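Local coordinates for ribokinase (Giardia lamblia, PDB 6WHJ), which probably phosphorylates D-ribose at O-5 with magnesium-bound ATP, giving D-ribose 5-phosphate for nucleotide synthesis or the pentose phosphate pathway, at residues S5-R17 and S60-F73. Numbering follows the deposited sequence.
Sequences STAKIVIIGSYNR and SRAFFVGAVGKDTF. With EDO (1,2-ethanediol), chain F.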
loop_
_atom_site.group_PDB
_atom_site.type_symbol
_atom_site.label_atom_id
_atom_site.label_comp_id
_atom_site.label_asym_id
_atom_site.label_seq_id
_atom_site.Cartn_x
_atom_site.Cartn_y
_atom_site.Cartn_z
ATOM N N SER B 5 17.579 -28.816 19.229
ATOM C CA SER B 5 17.024 -29.298 17.968
ATOM C C SER B 5 15.528 -29.601 18.103
ATOM O O SER B 5 14.743 -29.313 17.193
ATOM C CB SER B 5 17.776 -30.539 17.486
ATOM O OG SER B 5 17.441 -30.839 16.141
ATOM N N THR B 6 15.135 -30.186 19.231
ATOM C CA THR B 6 13.717 -30.307 19.538
ATOM C C THR B 6 13.129 -28.913 19.687
ATOM O O THR B 6 13.700 -28.063 20.374
ATOM C CB THR B 6 13.520 -31.102 20.834
ATOM O OG1 THR B 6 14.253 -32.329 20.762
ATOM C CG2 THR B 6 12.043 -31.403 21.085
ATOM N N ALA B 7 11.985 -28.676 19.058
ATOM C CA ALA B 7 11.404 -27.344 19.068
ATOM C C ALA B 7 10.756 -27.110 20.422
ATOM O O ALA B 7 10.000 -27.958 20.907
ATOM C CB ALA B 7 10.388 -27.176 17.939
ATOM N N LYS B 8 11.074 -25.973 21.047
ATOM C CA LYS B 8 10.488 -25.624 22.332
ATOM C C LYS B 8 9.527 -24.447 22.258
ATOM O O LYS B 8 8.657 -24.331 23.124
ATOM C CB LYS B 8 11.590 -25.290 23.351
ATOM C CG LYS B 8 12.683 -26.344 23.530
ATOM C CD LYS B 8 12.427 -27.238 24.734
ATOM C CE LYS B 8 11.437 -28.351 24.415
ATOM N NZ LYS B 8 10.831 -28.926 25.656
ATOM N N ILE B 9 9.629 -23.611 21.227
ATOM C CA ILE B 9 8.705 -22.508 20.988
ATOM C C ILE B 9 8.090 -22.724 19.615
ATOM O O ILE B 9 8.812 -22.798 18.613
ATOM C CB ILE B 9 9.400 -21.134 21.062
ATOM C CG1 ILE B 9 10.073 -20.927 22.425
ATOM C CG2 ILE B 9 8.396 -20.001 20.786
ATOM C CD1 ILE B 9 11.063 -19.771 22.450
ATOM N N VAL B 10 6.766 -22.841 19.570
ATOM C CA VAL B 10 6.019 -23.021 18.332
ATOM C C VAL B 10 5.175 -21.764 18.135
ATOM O O VAL B 10 4.376 -21.402 19.008
ATOM C CB VAL B 10 5.147 -24.294 18.375
ATOM C CG1 VAL B 10 4.363 -24.472 17.087
ATOM C CG2 VAL B 10 5.989 -25.522 18.655
ATOM N N ILE B 11 5.355 -21.085 17.009
ATOM C CA ILE B 11 4.606 -19.867 16.705
ATOM C C ILE B 11 3.693 -20.166 15.521
ATOM O O ILE B 11 4.167 -20.462 14.418
ATOM C CB ILE B 11 5.524 -18.668 16.404
ATOM C CG1 ILE B 11 6.525 -18.429 17.531
ATOM C CG2 ILE B 11 4.706 -17.417 16.153
ATOM C CD1 ILE B 11 7.873 -19.054 17.274
ATOM N N ILE B 12 2.388 -20.114 15.755
ATOM C CA ILE B 12 1.391 -20.364 14.725
ATOM C C ILE B 12 0.801 -19.012 14.347
ATOM O O ILE B 12 0.023 -18.438 15.118
ATOM C CB ILE B 12 0.295 -21.318 15.216
ATOM C CG1 ILE B 12 0.908 -22.570 15.859
ATOM C CG2 ILE B 12 -0.598 -21.713 14.068
ATOM C CD1 ILE B 12 -0.094 -23.408 16.659
ATOM N N GLY B 13 1.149 -18.502 13.171
ATOM C CA GLY B 13 0.629 -17.215 12.775
ATOM C C GLY B 13 0.999 -16.813 11.364
ATOM O O GLY B 13 1.321 -17.645 10.516
ATOM N N SER B 14 0.972 -15.511 11.133
ATOM C CA SER B 14 0.971 -14.980 9.780
ATOM C C SER B 14 2.366 -14.628 9.281
ATOM O O SER B 14 3.280 -14.330 10.060
ATOM C CB SER B 14 0.093 -13.737 9.721
ATOM O OG SER B 14 0.619 -12.772 10.611
ATOM N N TYR B 15 2.513 -14.661 7.960
ATOM C CA TYR B 15 3.594 -13.973 7.274
ATOM C C TYR B 15 2.959 -12.997 6.296
ATOM O O TYR B 15 2.107 -13.386 5.488
ATOM C CB TYR B 15 4.538 -14.916 6.512
ATOM C CG TYR B 15 5.483 -14.110 5.640
ATOM C CD1 TYR B 15 6.593 -13.496 6.193
ATOM C CD2 TYR B 15 5.211 -13.877 4.296
ATOM C CE1 TYR B 15 7.435 -12.714 5.437
ATOM C CE2 TYR B 15 6.055 -13.090 3.522
ATOM C CZ TYR B 15 7.167 -12.508 4.104
ATOM O OH TYR B 15 8.036 -11.722 3.369
ATOM N N ASN B 16 3.381 -11.738 6.370
ATOM C CA ASN B 16 2.974 -10.714 5.423
ATOM C C ASN B 16 4.220 -10.079 4.822
ATOM O O ASN B 16 5.175 -9.769 5.541
ATOM C CB ASN B 16 2.127 -9.620 6.097
ATOM C CG ASN B 16 0.831 -10.149 6.698
ATOM O OD1 ASN B 16 0.102 -10.907 6.066
ATOM N ND2 ASN B 16 0.547 -9.749 7.928
ATOM N N ARG B 17 4.212 -9.894 3.506
ATOM C CA ARG B 17 5.203 -9.040 2.869
ATOM C C ARG B 17 4.753 -7.595 3.071
ATOM O O ARG B 17 3.681 -7.196 2.596
ATOM C CB ARG B 17 5.345 -9.381 1.385
ATOM C CG ARG B 17 6.453 -8.620 0.667
ATOM C CD ARG B 17 7.751 -8.795 1.401
ATOM N NE ARG B 17 8.893 -8.181 0.728
ATOM C CZ ARG B 17 9.879 -8.848 0.132
ATOM N NH1 ARG B 17 9.887 -10.179 0.120
ATOM N NH2 ARG B 17 10.873 -8.176 -0.442
ATOM N N SER B 60 17.406 -23.376 16.489
ATOM C CA SER B 60 16.557 -24.517 16.157
ATOM C C SER B 60 15.496 -24.805 17.216
ATOM O O SER B 60 14.657 -25.681 16.998
ATOM C CB SER B 60 17.415 -25.759 15.906
ATOM O OG SER B 60 17.861 -26.322 17.120
ATOM N N ARG B 61 15.502 -24.091 18.344
ATOM C CA ARG B 61 14.477 -24.264 19.370
ATOM C C ARG B 61 13.175 -23.549 19.027
ATOM O O ARG B 61 12.146 -23.819 19.660
ATOM C CB ARG B 61 14.993 -23.742 20.710
ATOM C CG ARG B 61 16.419 -24.146 21.016
ATOM C CD ARG B 61 16.712 -24.018 22.497
ATOM N NE ARG B 61 16.255 -25.191 23.227
ATOM C CZ ARG B 61 16.402 -25.366 24.535
ATOM N NH1 ARG B 61 17.013 -24.445 25.273
ATOM N NH2 ARG B 61 15.949 -26.475 25.098
ATOM N N ALA B 62 13.199 -22.634 18.065
ATOM C CA ALA B 62 11.991 -21.997 17.574
ATOM C C ALA B 62 11.445 -22.772 16.382
ATOM O O ALA B 62 12.178 -23.465 15.671
ATOM C CB ALA B 62 12.267 -20.548 17.186
ATOM N N PHE B 63 10.140 -22.640 16.161
ATOM C CA PHE B 63 9.471 -23.357 15.080
ATOM C C PHE B 63 8.323 -22.481 14.604
ATOM O O PHE B 63 7.454 -22.114 15.401
ATOM C CB PHE B 63 8.968 -24.727 15.561
ATOM C CG PHE B 63 8.500 -25.647 14.451
ATOM C CD1 PHE B 63 9.411 -26.259 13.610
ATOM C CD2 PHE B 63 7.153 -25.926 14.277
ATOM C CE1 PHE B 63 8.983 -27.105 12.603
ATOM C CE2 PHE B 63 6.721 -26.768 13.275
ATOM C CZ PHE B 63 7.638 -27.358 12.436
ATOM N N PHE B 64 8.333 -22.108 13.326
ATOM C CA PHE B 64 7.295 -21.240 12.785
ATOM C C PHE B 64 6.311 -22.075 11.974
ATOM O O PHE B 64 6.715 -22.917 11.167
ATOM C CB PHE B 64 7.888 -20.119 11.927
ATOM C CG PHE B 64 6.843 -19.248 11.263
ATOM C CD1 PHE B 64 5.861 -18.622 12.025
ATOM C CD2 PHE B 64 6.864 -19.026 9.888
ATOM C CE1 PHE B 64 4.899 -17.828 11.426
ATOM C CE2 PHE B 64 5.903 -18.222 9.285
ATOM C CZ PHE B 64 4.921 -17.624 10.053
ATOM N N VAL B 65 5.021 -21.838 12.201
ATOM C CA VAL B 65 3.946 -22.515 11.494
ATOM C C VAL B 65 3.128 -21.445 10.792
ATOM O O VAL B 65 2.531 -20.588 11.456
ATOM C CB VAL B 65 3.061 -23.331 12.448
ATOM C CG1 VAL B 65 1.995 -24.088 11.657
ATOM C CG2 VAL B 65 3.909 -24.258 13.310
ATOM N N GLY B 66 3.105 -21.488 9.461
ATOM C CA GLY B 66 2.382 -20.503 8.674
ATOM C C GLY B 66 2.187 -20.976 7.251
ATOM O O GLY B 66 2.759 -21.980 6.827
ATOM N N ALA B 67 1.379 -20.223 6.505
ATOM C CA ALA B 67 1.056 -20.542 5.119
ATOM C C ALA B 67 1.291 -19.324 4.233
ATOM O O ALA B 67 0.939 -18.198 4.600
ATOM C CB ALA B 67 -0.390 -21.020 4.973
ATOM N N VAL B 68 1.928 -19.561 3.082
ATOM C CA VAL B 68 2.224 -18.550 2.077
ATOM C C VAL B 68 1.828 -19.106 0.711
ATOM O O VAL B 68 1.567 -20.301 0.548
ATOM C CB VAL B 68 3.710 -18.138 2.083
ATOM C CG1 VAL B 68 4.108 -17.581 3.449
ATOM C CG2 VAL B 68 4.604 -19.324 1.673
ATOM N N GLY B 69 1.800 -18.223 -0.284
ATOM C CA GLY B 69 1.390 -18.619 -1.613
ATOM C C GLY B 69 2.500 -19.295 -2.388
ATOM O O GLY B 69 3.653 -19.357 -1.969
ATOM N N LYS B 70 2.124 -19.876 -3.527
ATOM C CA LYS B 70 3.101 -20.434 -4.459
ATOM C C LYS B 70 3.502 -19.337 -5.441
ATOM O O LYS B 70 3.242 -19.395 -6.642
ATOM C CB LYS B 70 2.539 -21.660 -5.162
ATOM C CG LYS B 70 2.500 -22.869 -4.256
ATOM C CD LYS B 70 1.822 -24.067 -4.904
ATOM C CE LYS B 70 1.880 -25.281 -3.970
ATOM N NZ LYS B 70 1.353 -26.500 -4.615
ATOM N N ASP B 71 4.186 -18.339 -4.891
ATOM C CA ASP B 71 4.601 -17.153 -5.617
ATOM C C ASP B 71 5.995 -16.767 -5.152
ATOM O O ASP B 71 6.630 -17.479 -4.361
ATOM C CB ASP B 71 3.632 -15.981 -5.412
ATOM C CG ASP B 71 3.222 -15.791 -3.946
ATOM O OD1 ASP B 71 4.087 -15.854 -3.039
ATOM O OD2 ASP B 71 2.023 -15.542 -3.705
ATOM N N THR B 72 6.477 -15.643 -5.689
ATOM C CA THR B 72 7.827 -15.174 -5.393
ATOM C C THR B 72 8.008 -14.877 -3.908
ATOM O O THR B 72 8.962 -15.354 -3.284
ATOM C CB THR B 72 8.127 -13.927 -6.226
ATOM O OG1 THR B 72 7.965 -14.230 -7.618
ATOM C CG2 THR B 72 9.541 -13.427 -5.955
ATOM N N PHE B 73 7.104 -14.077 -3.330
ATOM C CA PHE B 73 7.182 -13.752 -1.909
ATOM C C PHE B 73 7.196 -15.005 -1.042
ATOM O O PHE B 73 7.908 -15.063 -0.034
ATOM C CB PHE B 73 6.019 -12.843 -1.507
ATOM C CG PHE B 73 6.130 -11.436 -2.033
ATOM C CD1 PHE B 73 7.334 -10.951 -2.525
ATOM C CD2 PHE B 73 5.030 -10.590 -2.013
ATOM C CE1 PHE B 73 7.439 -9.660 -3.004
ATOM C CE2 PHE B 73 5.128 -9.289 -2.483
ATOM C CZ PHE B 73 6.337 -8.825 -2.974
HETATM C C1 EDO F . 2.199 -6.525 11.036
HETATM O O1 EDO F . 0.786 -6.323 10.882
HETATM C C2 EDO F . 2.899 -6.369 9.687
HETATM O O2 EDO F . 2.124 -7.050 8.692
HETATM O O HOH W 1 0.261 -17.955 7.943
HETATM O O HOH W 2 1.161 -15.383 3.534
HETATM O O HOH W 3 8.462 -12.631 0.822
#
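Strands 9-12 and 62-65 run side by side in the central sheet of the PfkB (ribokinase) fold, where I11 pairs with F64 and I12 with V65. The 4.7 Å axis approach makes them neighbours, and the 18° between their N-to-C directions makes them parallel. I11 N gives a nearly linear bond to F63 O (2.8 Å), I11 O receives V65 N, and G13 N reaches V65 O. At the ladder's start R61 O accepts both K8 N and I9 N. One face of the pair carries V10, I12, F63 and V65, with V10 CG1 against V65 CG2 (3.8 Å), and packs on helix 131-135 through V10 and I12. On the other, I11 and F64 meet A49 of helix 44-55; the F64 ring, its CG anti to the backbone N (chi1 176°), brings CZ to 3.6 Å from G13 O.

Beyond G13 the chains part, and water replaces direct pairing: one water links G13 O to A67 N, another Y15 O to A67 O. N16 ND2, in a predicted substrate-binding residue, donates to an ethanediol, probably from the crystallisation liquor, that E146 and D18 also bind. R17 crosses F73, CG lying 3.5 Å from the ring centroid, over its face, while the guanidinium stacks with planes at 24°. A third water joins R17 NH1, F73 O and Y15 OH, which also bonds H41. Stack, water and bonds to S39 and E76 probably fix the guanidinium, well away from the ethanediol.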